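Local atomic coordinates of peptide ABC transporter, peptide-binding protein (Thermus thermophilus, PDB entry 2D5W), a protein that binds oligopeptides, here a pentapeptide, and probably hands them to an ABC transporter for passage across the membrane. Residues A301-I306 with L547-N552; L335-L340 with V351-I356; A467-L472 with G570-P575. All blocks are in the same frame, centred on the assembly; numbering follows the deposited sequence.

Contact 1 (A301-I306 with L547-N552); sequences AIWEHI and LYFRAN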
loop_
_atom_site.group_PDB
_atom_site.type_symbol
_atom_site.label_atom_id
_atom_site.label_comp_id
_atom_site.label_asym_id
_atom_site.label_seq_id
_atom_site.Cartn_x
_atom_site.Cartn_y
_atom_site.Cartn_z
ATOM N N ALA A 301 -5.655 -7.465 5.002
ATOM C CA ALA A 301 -6.545 -6.421 4.518
ATOM C C ALA A 301 -6.067 -6.100 3.108
ATOM O O ALA A 301 -5.406 -5.091 2.871
ATOM C CB ALA A 301 -6.449 -5.197 5.418
ATOM N N ILE A 302 -6.410 -6.987 2.181
ATOM C CA ILE A 302 -6.015 -6.877 0.782
ATOM C C ILE A 302 -7.304 -6.844 -0.025
ATOM O O ILE A 302 -7.992 -7.857 -0.176
ATOM C CB ILE A 302 -5.160 -8.090 0.381
ATOM C CG1 ILE A 302 -4.028 -8.276 1.399
ATOM C CG2 ILE A 302 -4.582 -7.880 -1.013
ATOM C CD1 ILE A 302 -3.396 -9.652 1.377
ATOM N N TRP A 303 -7.611 -5.673 -0.564
ATOM C CA TRP A 303 -8.859 -5.464 -1.276
ATOM C C TRP A 303 -8.724 -5.275 -2.780
ATOM O O TRP A 303 -8.326 -4.202 -3.249
ATOM C CB TRP A 303 -9.566 -4.264 -0.634
ATOM C CG TRP A 303 -10.865 -3.867 -1.252
ATOM C CD1 TRP A 303 -11.983 -4.637 -1.394
ATOM C CD2 TRP A 303 -11.193 -2.579 -1.780
ATOM N NE1 TRP A 303 -12.990 -3.907 -1.981
ATOM C CE2 TRP A 303 -12.532 -2.638 -2.227
ATOM C CE3 TRP A 303 -10.485 -1.379 -1.918
ATOM C CZ2 TRP A 303 -13.176 -1.540 -2.804
ATOM C CZ3 TRP A 303 -11.125 -0.289 -2.490
ATOM C CH2 TRP A 303 -12.458 -0.377 -2.926
ATOM N N GLU A 304 -9.049 -6.329 -3.526
ATOM C CA GLU A 304 -9.005 -6.279 -4.987
ATOM C C GLU A 304 -10.246 -5.488 -5.400
ATOM O O GLU A 304 -11.366 -5.796 -4.976
ATOM C CB GLU A 304 -9.043 -7.690 -5.578
ATOM C CG GLU A 304 -8.817 -7.735 -7.091
ATOM C CD GLU A 304 -7.371 -7.489 -7.509
ATOM O OE1 GLU A 304 -7.136 -7.324 -8.727
ATOM O OE2 GLU A 304 -6.470 -7.470 -6.641
ATOM N N HIS A 305 -10.046 -4.478 -6.238
ATOM C CA HIS A 305 -11.144 -3.607 -6.625
ATOM C C HIS A 305 -10.851 -2.939 -7.961
ATOM O O HIS A 305 -9.761 -3.084 -8.519
ATOM C CB HIS A 305 -11.282 -2.508 -5.574
ATOM C CG HIS A 305 -10.111 -1.580 -5.550
ATOM N ND1 HIS A 305 -8.879 -1.952 -5.053
ATOM C CD2 HIS A 305 -9.945 -0.344 -6.079
ATOM C CE1 HIS A 305 -8.005 -0.987 -5.285
ATOM N NE2 HIS A 305 -8.626 -0.002 -5.908
ATOM N N ILE A 306 -11.829 -2.185 -8.455
ATOM C CA ILE A 306 -11.664 -1.448 -9.694
ATOM C C ILE A 306 -11.985 0.016 -9.434
ATOM O O ILE A 306 -13.127 0.367 -9.131
ATOM C CB ILE A 306 -12.597 -1.968 -10.814
ATOM C CG1 ILE A 306 -12.382 -3.472 -11.011
ATOM C CG2 ILE A 306 -12.307 -1.223 -12.116
ATOM C CD1 ILE A 306 -13.213 -4.080 -12.134
ATOM N N LEU A 547 -14.208 -6.021 -5.600
ATOM C CA LEU A 547 -14.189 -7.330 -6.246
ATOM C C LEU A 547 -14.119 -8.462 -5.221
ATOM O O LEU A 547 -15.097 -9.183 -5.031
ATOM C CB LEU A 547 -13.034 -7.427 -7.254
ATOM C CG LEU A 547 -13.137 -6.485 -8.464
ATOM C CD1 LEU A 547 -11.997 -6.777 -9.430
ATOM C CD2 LEU A 547 -14.484 -6.661 -9.165
ATOM N N TYR A 548 -12.980 -8.623 -4.553
ATOM C CA TYR A 548 -12.844 -9.673 -3.548
ATOM C C TYR A 548 -11.727 -9.388 -2.553
ATOM O O TYR A 548 -10.840 -8.573 -2.815
ATOM C CB TYR A 548 -12.619 -11.045 -4.212
ATOM C CG TYR A 548 -11.491 -11.115 -5.225
ATOM C CD1 TYR A 548 -11.721 -10.874 -6.583
ATOM C CD2 TYR A 548 -10.197 -11.448 -4.829
ATOM C CE1 TYR A 548 -10.683 -10.967 -7.517
ATOM C CE2 TYR A 548 -9.158 -11.541 -5.753
ATOM C CZ TYR A 548 -9.405 -11.302 -7.089
ATOM O OH TYR A 548 -8.367 -11.404 -7.989
ATOM N N PHE A 549 -11.789 -10.051 -1.400
ATOM C CA PHE A 549 -10.772 -9.900 -0.361
ATOM C C PHE A 549 -9.776 -11.039 -0.539
ATOM O O PHE A 549 -10.162 -12.197 -0.699
ATOM C CB PHE A 549 -11.403 -9.960 1.032
ATOM C CG PHE A 549 -12.340 -8.818 1.324
ATOM C CD1 PHE A 549 -11.882 -7.506 1.319
ATOM C CD2 PHE A 549 -13.675 -9.062 1.623
ATOM C CE1 PHE A 549 -12.748 -6.449 1.608
ATOM C CE2 PHE A 549 -14.544 -8.014 1.914
ATOM C CZ PHE A 549 -14.080 -6.708 1.907
ATOM N N ARG A 550 -8.494 -10.703 -0.495
ATOM C CA ARG A 550 -7.432 -11.674 -0.718
ATOM C C ARG A 550 -6.662 -12.165 0.491
ATOM O O ARG A 550 -6.653 -11.539 1.549
ATOM C CB ARG A 550 -6.424 -11.086 -1.711
ATOM C CG ARG A 550 -6.997 -10.862 -3.092
ATOM C CD ARG A 550 -6.096 -10.006 -3.964
ATOM N NE ARG A 550 -4.745 -10.544 -4.083
ATOM C CZ ARG A 550 -3.814 -10.020 -4.870
ATOM N NH1 ARG A 550 -2.605 -10.563 -4.929
ATOM N NH2 ARG A 550 -4.095 -8.948 -5.601
ATOM N N ALA A 551 -6.019 -13.311 0.298
ATOM C CA ALA A 551 -5.145 -13.930 1.286
ATOM C C ALA A 551 -3.865 -14.157 0.485
ATOM O O ALA A 551 -3.921 -14.599 -0.666
ATOM C CB ALA A 551 -5.711 -15.258 1.769
ATOM N N ASN A 552 -2.717 -13.836 1.074
ATOM C CA ASN A 552 -1.444 -14.005 0.382
ATOM C C ASN A 552 -0.867 -15.401 0.540
ATOM O O ASN A 552 -0.782 -15.926 1.651
ATOM C CB ASN A 552 -0.383 -13.027 0.905
ATOM C CG ASN A 552 -0.672 -11.581 0.551
ATOM O OD1 ASN A 552 -1.185 -11.281 -0.525
ATOM N ND2 ASN A 552 -0.310 -10.673 1.449
#

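Contact 2 (L335-L340 with V351-I356); sequences LNREGL and VAHTWI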
loop_
_atom_site.group_PDB
_atom_site.type_symbol
_atom_site.label_atom_id
_atom_site.label_comp_id
_atom_site.label_asym_id
_atom_site.label_seq_id
_atom_site.Cartn_x
_atom_site.Cartn_y
_atom_site.Cartn_z
ATOM N N LEU A 335 -20.652 -7.538 -13.666
ATOM C CA LEU A 335 -19.443 -8.267 -13.292
ATOM C C LEU A 335 -19.869 -9.494 -12.493
ATOM O O LEU A 335 -20.399 -9.373 -11.389
ATOM C CB LEU A 335 -18.518 -7.388 -12.442
ATOM C CG LEU A 335 -18.087 -6.050 -13.054
ATOM C CD1 LEU A 335 -17.011 -5.420 -12.180
ATOM C CD2 LEU A 335 -17.557 -6.258 -14.467
ATOM N N ASN A 336 -19.655 -10.681 -13.053
ATOM C CA ASN A 336 -20.043 -11.901 -12.363
ATOM C C ASN A 336 -18.973 -12.267 -11.347
ATOM O O ASN A 336 -18.219 -13.226 -11.522
ATOM C CB ASN A 336 -20.238 -13.041 -13.360
ATOM C CG ASN A 336 -20.852 -14.261 -12.719
ATOM O OD1 ASN A 336 -21.148 -14.265 -11.523
ATOM N ND2 ASN A 336 -21.051 -15.308 -13.511
ATOM N N ARG A 337 -18.924 -11.488 -10.272
ATOM C CA ARG A 337 -17.937 -11.682 -9.222
ATOM C C ARG A 337 -18.068 -13.013 -8.497
ATOM O O ARG A 337 -17.067 -13.679 -8.230
ATOM C CB ARG A 337 -18.013 -10.521 -8.226
ATOM C CG ARG A 337 -17.704 -9.167 -8.856
ATOM C CD ARG A 337 -17.900 -8.041 -7.862
ATOM N NE ARG A 337 -19.299 -7.925 -7.463
ATOM C CZ ARG A 337 -19.712 -7.350 -6.339
ATOM N NH1 ARG A 337 -21.006 -7.294 -6.061
ATOM N NH2 ARG A 337 -18.836 -6.835 -5.487
ATOM N N GLU A 338 -19.292 -13.411 -8.172
ATOM C CA GLU A 338 -19.470 -14.682 -7.487
ATOM C C GLU A 338 -19.032 -15.828 -8.395
ATOM O O GLU A 338 -18.409 -16.783 -7.937
ATOM C CB GLU A 338 -20.925 -14.875 -7.056
ATOM C CG GLU A 338 -21.159 -16.174 -6.292
ATOM C CD GLU A 338 -20.366 -16.261 -4.995
ATOM O OE1 GLU A 338 -20.165 -17.389 -4.499
ATOM O OE2 GLU A 338 -19.954 -15.210 -4.459
ATOM N N GLY A 339 -19.350 -15.733 -9.684
ATOM C CA GLY A 339 -18.946 -16.775 -10.610
ATOM C C GLY A 339 -17.434 -16.826 -10.719
ATOM O O GLY A 339 -16.836 -17.899 -10.796
ATOM N N LEU A 340 -16.811 -15.652 -10.715
ATOM C CA LEU A 340 -15.362 -15.541 -10.810
ATOM C C LEU A 340 -14.653 -16.159 -9.608
ATOM O O LEU A 340 -13.762 -16.990 -9.771
ATOM C CB LEU A 340 -14.962 -14.068 -10.938
ATOM C CG LEU A 340 -13.499 -13.687 -11.182
ATOM C CD1 LEU A 340 -12.633 -13.966 -9.961
ATOM C CD2 LEU A 340 -13.017 -14.424 -12.398
ATOM N N VAL A 351 -16.213 -12.574 -2.412
ATOM C CA VAL A 351 -16.604 -11.343 -3.069
ATOM C C VAL A 351 -16.689 -10.275 -1.982
ATOM O O VAL A 351 -17.178 -10.537 -0.876
ATOM C CB VAL A 351 -17.983 -11.497 -3.745
ATOM C CG1 VAL A 351 -18.455 -10.154 -4.280
ATOM C CG2 VAL A 351 -17.896 -12.515 -4.874
ATOM N N ALA A 352 -16.193 -9.084 -2.302
ATOM C CA ALA A 352 -16.199 -7.952 -1.386
ATOM C C ALA A 352 -17.301 -6.980 -1.791
ATOM O O ALA A 352 -17.557 -6.788 -2.984
ATOM C CB ALA A 352 -14.851 -7.250 -1.426
ATOM N N HIS A 353 -17.934 -6.361 -0.795
ATOM C CA HIS A 353 -19.016 -5.405 -1.031
ATOM C C HIS A 353 -18.699 -4.050 -0.407
ATOM O O HIS A 353 -19.458 -3.090 -0.557
ATOM C CB HIS A 353 -20.316 -5.949 -0.441
ATOM C CG HIS A 353 -20.684 -7.301 -0.959
ATOM N ND1 HIS A 353 -21.126 -7.507 -2.249
ATOM C CD2 HIS A 353 -20.633 -8.522 -0.380
ATOM C CE1 HIS A 353 -21.331 -8.799 -2.440
ATOM N NE2 HIS A 353 -21.037 -9.437 -1.320
ATOM N N THR A 354 -17.571 -3.994 0.297
ATOM C CA THR A 354 -17.098 -2.785 0.961
ATOM C C THR A 354 -15.572 -2.751 0.810
ATOM O O THR A 354 -14.994 -3.701 0.283
ATOM C CB THR A 354 -17.521 -2.787 2.449
ATOM O OG1 THR A 354 -17.052 -1.595 3.082
ATOM C CG2 THR A 354 -16.971 -4.005 3.170
ATOM N N TRP A 355 -14.919 -1.676 1.255
ATOM C CA TRP A 355 -13.464 -1.559 1.105
ATOM C C TRP A 355 -12.648 -2.035 2.298
ATOM O O TRP A 355 -11.429 -2.180 2.191
ATOM C CB TRP A 355 -13.077 -0.109 0.767
ATOM C CG TRP A 355 -12.938 0.806 1.962
ATOM C CD1 TRP A 355 -11.799 1.053 2.681
ATOM C CD2 TRP A 355 -13.981 1.557 2.597
ATOM N NE1 TRP A 355 -12.071 1.905 3.724
ATOM C CE2 TRP A 355 -13.402 2.229 3.699
ATOM C CE3 TRP A 355 -15.349 1.724 2.347
ATOM C CZ2 TRP A 355 -14.146 3.055 4.547
ATOM C CZ3 TRP A 355 -16.088 2.546 3.192
ATOM C CH2 TRP A 355 -15.484 3.198 4.280
ATOM N N ILE A 356 -13.315 -2.282 3.423
ATOM C CA ILE A 356 -12.639 -2.738 4.637
ATOM C C ILE A 356 -12.731 -4.260 4.743
ATOM O O ILE A 356 -13.825 -4.817 4.771
ATOM C CB ILE A 356 -13.274 -2.090 5.893
ATOM C CG1 ILE A 356 -13.136 -0.566 5.811
ATOM C CG2 ILE A 356 -12.604 -2.626 7.152
ATOM C CD1 ILE A 356 -13.765 0.183 6.974
HETATM O O HOH W 1 -21.784 -5.547 -3.949
HETATM O O HOH W 2 -18.136 -14.828 -2.185
#

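Contact 3 (A467-L472 with G570-P575); sequences AWVSNL and GGYGYP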
loop_
_atom_site.group_PDB
_atom_site.type_symbol
_atom_site.label_atom_id
_atom_site.label_comp_id
_atom_site.label_asym_id
_atom_site.label_seq_id
_atom_site.Cartn_x
_atom_site.Cartn_y
_atom_site.Cartn_z
ATOM N N ALA A 467 -5.093 -3.918 -6.087
ATOM C CA ALA A 467 -5.487 -4.151 -4.709
ATOM C C ALA A 467 -4.814 -3.179 -3.764
ATOM O O ALA A 467 -3.648 -2.825 -3.945
ATOM C CB ALA A 467 -5.140 -5.579 -4.293
ATOM N N TRP A 468 -5.568 -2.720 -2.771
ATOM C CA TRP A 468 -5.012 -1.862 -1.735
ATOM C C TRP A 468 -4.685 -2.793 -0.576
ATOM O O TRP A 468 -5.505 -3.636 -0.206
ATOM C CB TRP A 468 -6.025 -0.836 -1.218
ATOM C CG TRP A 468 -6.289 0.325 -2.106
ATOM C CD1 TRP A 468 -7.475 0.641 -2.693
ATOM C CD2 TRP A 468 -5.370 1.363 -2.472
ATOM N NE1 TRP A 468 -7.360 1.810 -3.399
ATOM C CE2 TRP A 468 -6.077 2.276 -3.282
ATOM C CE3 TRP A 468 -4.018 1.613 -2.191
ATOM C CZ2 TRP A 468 -5.483 3.423 -3.817
ATOM C CZ3 TRP A 468 -3.425 2.757 -2.725
ATOM C CH2 TRP A 468 -4.159 3.646 -3.528
ATOM N N VAL A 469 -3.488 -2.647 -0.022
ATOM C CA VAL A 469 -3.065 -3.424 1.138
ATOM C C VAL A 469 -3.108 -2.402 2.268
ATOM O O VAL A 469 -2.417 -1.382 2.216
ATOM C CB VAL A 469 -1.626 -3.949 0.991
ATOM C CG1 VAL A 469 -1.246 -4.772 2.217
ATOM C CG2 VAL A 469 -1.503 -4.780 -0.272
ATOM N N SER A 470 -3.922 -2.666 3.279
ATOM C CA SER A 470 -4.075 -1.725 4.382
ATOM C C SER A 470 -3.511 -2.177 5.716
ATOM O O SER A 470 -3.340 -3.370 5.971
ATOM C CB SER A 470 -5.559 -1.401 4.582
ATOM O OG SER A 470 -6.144 -0.852 3.415
ATOM N N ASN A 471 -3.212 -1.196 6.562
ATOM C CA ASN A 471 -2.748 -1.467 7.915
ATOM C C ASN A 471 -3.950 -1.176 8.821
ATOM O O ASN A 471 -5.062 -0.942 8.329
ATOM C CB ASN A 471 -1.547 -0.586 8.293
ATOM C CG ASN A 471 -1.814 0.889 8.099
ATOM O OD1 ASN A 471 -2.942 1.352 8.235
ATOM N ND2 ASN A 471 -0.764 1.643 7.791
ATOM N N LEU A 472 -3.742 -1.184 10.133
ATOM C CA LEU A 472 -4.831 -0.942 11.073
ATOM C C LEU A 472 -5.200 0.525 11.277
ATOM O O LEU A 472 -6.103 0.840 12.052
ATOM C CB LEU A 472 -4.504 -1.590 12.422
ATOM C CG LEU A 472 -4.740 -3.102 12.454
ATOM C CD1 LEU A 472 -4.072 -3.713 13.675
ATOM C CD2 LEU A 472 -6.238 -3.378 12.456
ATOM N N GLY A 570 4.294 -6.094 10.527
ATOM C CA GLY A 570 4.995 -5.008 9.864
ATOM C C GLY A 570 4.031 -3.903 9.471
ATOM O O GLY A 570 4.364 -3.024 8.676
ATOM N N GLY A 571 2.827 -3.958 10.034
ATOM C CA GLY A 571 1.807 -2.971 9.741
ATOM C C GLY A 571 0.883 -3.378 8.606
ATOM O O GLY A 571 -0.334 -3.407 8.775
ATOM N N TYR A 572 1.465 -3.717 7.459
ATOM C CA TYR A 572 0.699 -4.082 6.271
ATOM C C TYR A 572 0.490 -5.566 6.023
ATOM O O TYR A 572 -0.090 -5.952 5.008
ATOM C CB TYR A 572 1.346 -3.450 5.043
ATOM C CG TYR A 572 1.268 -1.945 5.039
ATOM C CD1 TYR A 572 0.085 -1.291 4.694
ATOM C CD2 TYR A 572 2.375 -1.170 5.381
ATOM C CE1 TYR A 572 0.008 0.099 4.687
ATOM C CE2 TYR A 572 2.308 0.220 5.376
ATOM C CZ TYR A 572 1.122 0.846 5.027
ATOM O OH TYR A 572 1.057 2.221 5.015
ATOM N N GLY A 573 0.980 -6.403 6.923
ATOM C CA GLY A 573 0.773 -7.824 6.757
ATOM C C GLY A 573 1.668 -8.494 5.745
ATOM O O GLY A 573 1.199 -9.062 4.757
ATOM N N TYR A 574 2.967 -8.403 5.972
ATOM C CA TYR A 574 3.915 -9.061 5.099
ATOM C C TYR A 574 5.114 -9.521 5.904
ATOM O O TYR A 574 5.260 -9.176 7.080
ATOM C CB TYR A 574 4.322 -8.157 3.922
ATOM C CG TYR A 574 4.643 -6.709 4.226
ATOM C CD1 TYR A 574 4.549 -5.748 3.220
ATOM C CD2 TYR A 574 5.068 -6.299 5.489
ATOM C CE1 TYR A 574 4.870 -4.416 3.457
ATOM C CE2 TYR A 574 5.393 -4.964 5.737
ATOM C CZ TYR A 574 5.291 -4.031 4.714
ATOM O OH TYR A 574 5.614 -2.714 4.944
ATOM N N PRO A 575 5.960 -10.359 5.301
ATOM C CA PRO A 575 7.150 -10.863 5.984
ATOM C C PRO A 575 8.249 -9.813 5.954
ATOM O O PRO A 575 8.123 -8.801 5.264
ATOM C CB PRO A 575 7.510 -12.094 5.164
ATOM C CG PRO A 575 7.130 -11.678 3.783
ATOM C CD PRO A 575 5.800 -10.993 3.979
HETATM O O HOH W 3 -1.481 -2.412 11.162
#

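Contact 1 (A301-I306 with L547-N552)
The backbone oxygen of E304 is gripped by two successive amides of the facing strand: L547 N lies 2.9 Å from E304 O, and Y548 N reaches the same E304 O at 3.3 Å. Both donors are tilted out of the carbonyl plane. Because L547 and Y548 together face the single residue E304, strand 547-552 carries a classic beta bulge here. Within the bulge E304 N also donates to Y548 O, almost in line with that carbonyl; the next bond along, R550 N to I302 O, is nearly straight at 2.9 Å.

The E304 side chain lies alongside the Y548 ring and points the same way, with E304 CB 3.8 Å from the ring centroid in a CH-pi contact over the face. A bend at chi2 (74°) turns CD away from the extended path. At the carboxylate, E304 OE2 takes R550 NH2 at 3.0 Å on its syn side, a salt bridge near the guanidinium plane but well out of the carboxylate plane. R418 claims the other oxygen, OE1, so two arginines probably offset the charge of this buried acid, which also has E465 close by. I302 CG2 lies over one guanidinium face of R550, while I302 CD1 abuts the N552 amide.

The other side of the sheet carries W303 and F549, whose rings meet obliquely, W303 CD1 coming to 3.6 Å from F549 CE1. N552 OD1 makes a weak hydrogen bond to a basic side chain of the bound peptide and I302 packs on one, so this bulged antiparallel pair runs from the sheet core to the binding site of a family 5 solute-binding protein.

Contact 2 (L335-L340 with V351-I356)
R337 and V351 cross at about a right angle, and V351 CG1 sits over one face of the R337 guanidinium, 3.5 Å above its plane and offset toward the rim. The valine holds that methyl anti to its own backbone N (chi1 173°). Its other methyl, CG2, turns to the E338 carboxylate, 3.4 Å from E338 OE2. H353 meets the arginine differently: ring and guanidinium planes are perpendicular, and R337 NH1 lies at the imidazole edge, 3.8 Å from H353 ND1. One water fills this corner, in the plane of both groups, accepting from NH1 and bonded to ND1.

R337 opens the helix 337-345, for which N336 is the N-cap: N336 OD1 takes G339 N at 3.0 Å, with the donor well above the amide plane. A bend at chi3 (-65°) swings NE off the line of the chain, and the guanidinium beyond it meets the loop, where NH2 stands 2.8 Å from A352 O; NH2 hydrogen-bonds P546 O, while NH1 bonds Y370 O. An alanine in place of R337 would probably leave the P546 and Y370 carbonyls without their donor and V351 CG1 without the flat surface beneath it. On the more exposed flank, a second water links E338 OE2 to V351 N.

Contact 3 (A467-L472 with G570-P575)
N471 and Y572 lie side by side and point the same way, and here the packing is close. N471 CB stands over one face of the phenol ring, 3.9 Å above its plane and offset toward the rim, a CH-pi contact. The asparagine takes the crowded position, CG between its backbone N and carbonyl carbon (chi1 54°), which puts CG beside the ring. The amide and ring planes are 29° apart, and N471 ND2 is 3.4 Å from Y572 CZ. N471 OD1 is occupied by the backbone N of Q473. The carbonyl of G571 presses on the asparagine at CA and CB, G571 O being 3.2 Å from N471 CA in a CA-H...O contact and still nearer to N471 CB. G571 has a positive phi (93°) at which a CB would run into the preceding carbonyl oxygen. V469 completes this tight part: its CG1 abuts Y572 O at 3.2 Å and comes within van der Waals range of Y572 CB.

The opposite character appears at L472. Its side chain stays clear of the glycine loop, and a water makes the join instead, accepting from L472 N at 2.8 Å and donating to G571 O at the same length. Direct packing thus gives way to a single bridging water where the two segments part.

The snug part faces the ligand. Y572 OH hydrogen-bonds the peptide backbone, and its ring makes a cation-pi contact with a basic side chain of the peptide; S470 OG bonds a polar side chain of the peptide. W468 and V469 pair with the peptide in an antiparallel ladder, so the contact forms part of the binding cleft of a periplasmic-type binding protein, where the ligand extends the protein's own sheet.

How the contacts relate
Following the chain from the N terminus, the first of these segments met is 301-306, on strand 293-308, and it waits some 240 residues for its partner 547-552, so contact 1 closes a very long loop. Contact 2 closes early and locally, joining the start of helix 337-345 to the loop after it, entirely within the span of contact 1. Contact 3 opens at 467-472, also inside that span, but closes at 570-575, beyond it; contacts 1 and 3 therefore cross. Strand 293-308 lies between strands 463-469 and 544-557 in one mixed sheet, tying contact 3 to contact 1. A352 meets L547, joining contact 2 to the sheet, while contacts 2 and 3 do not touch.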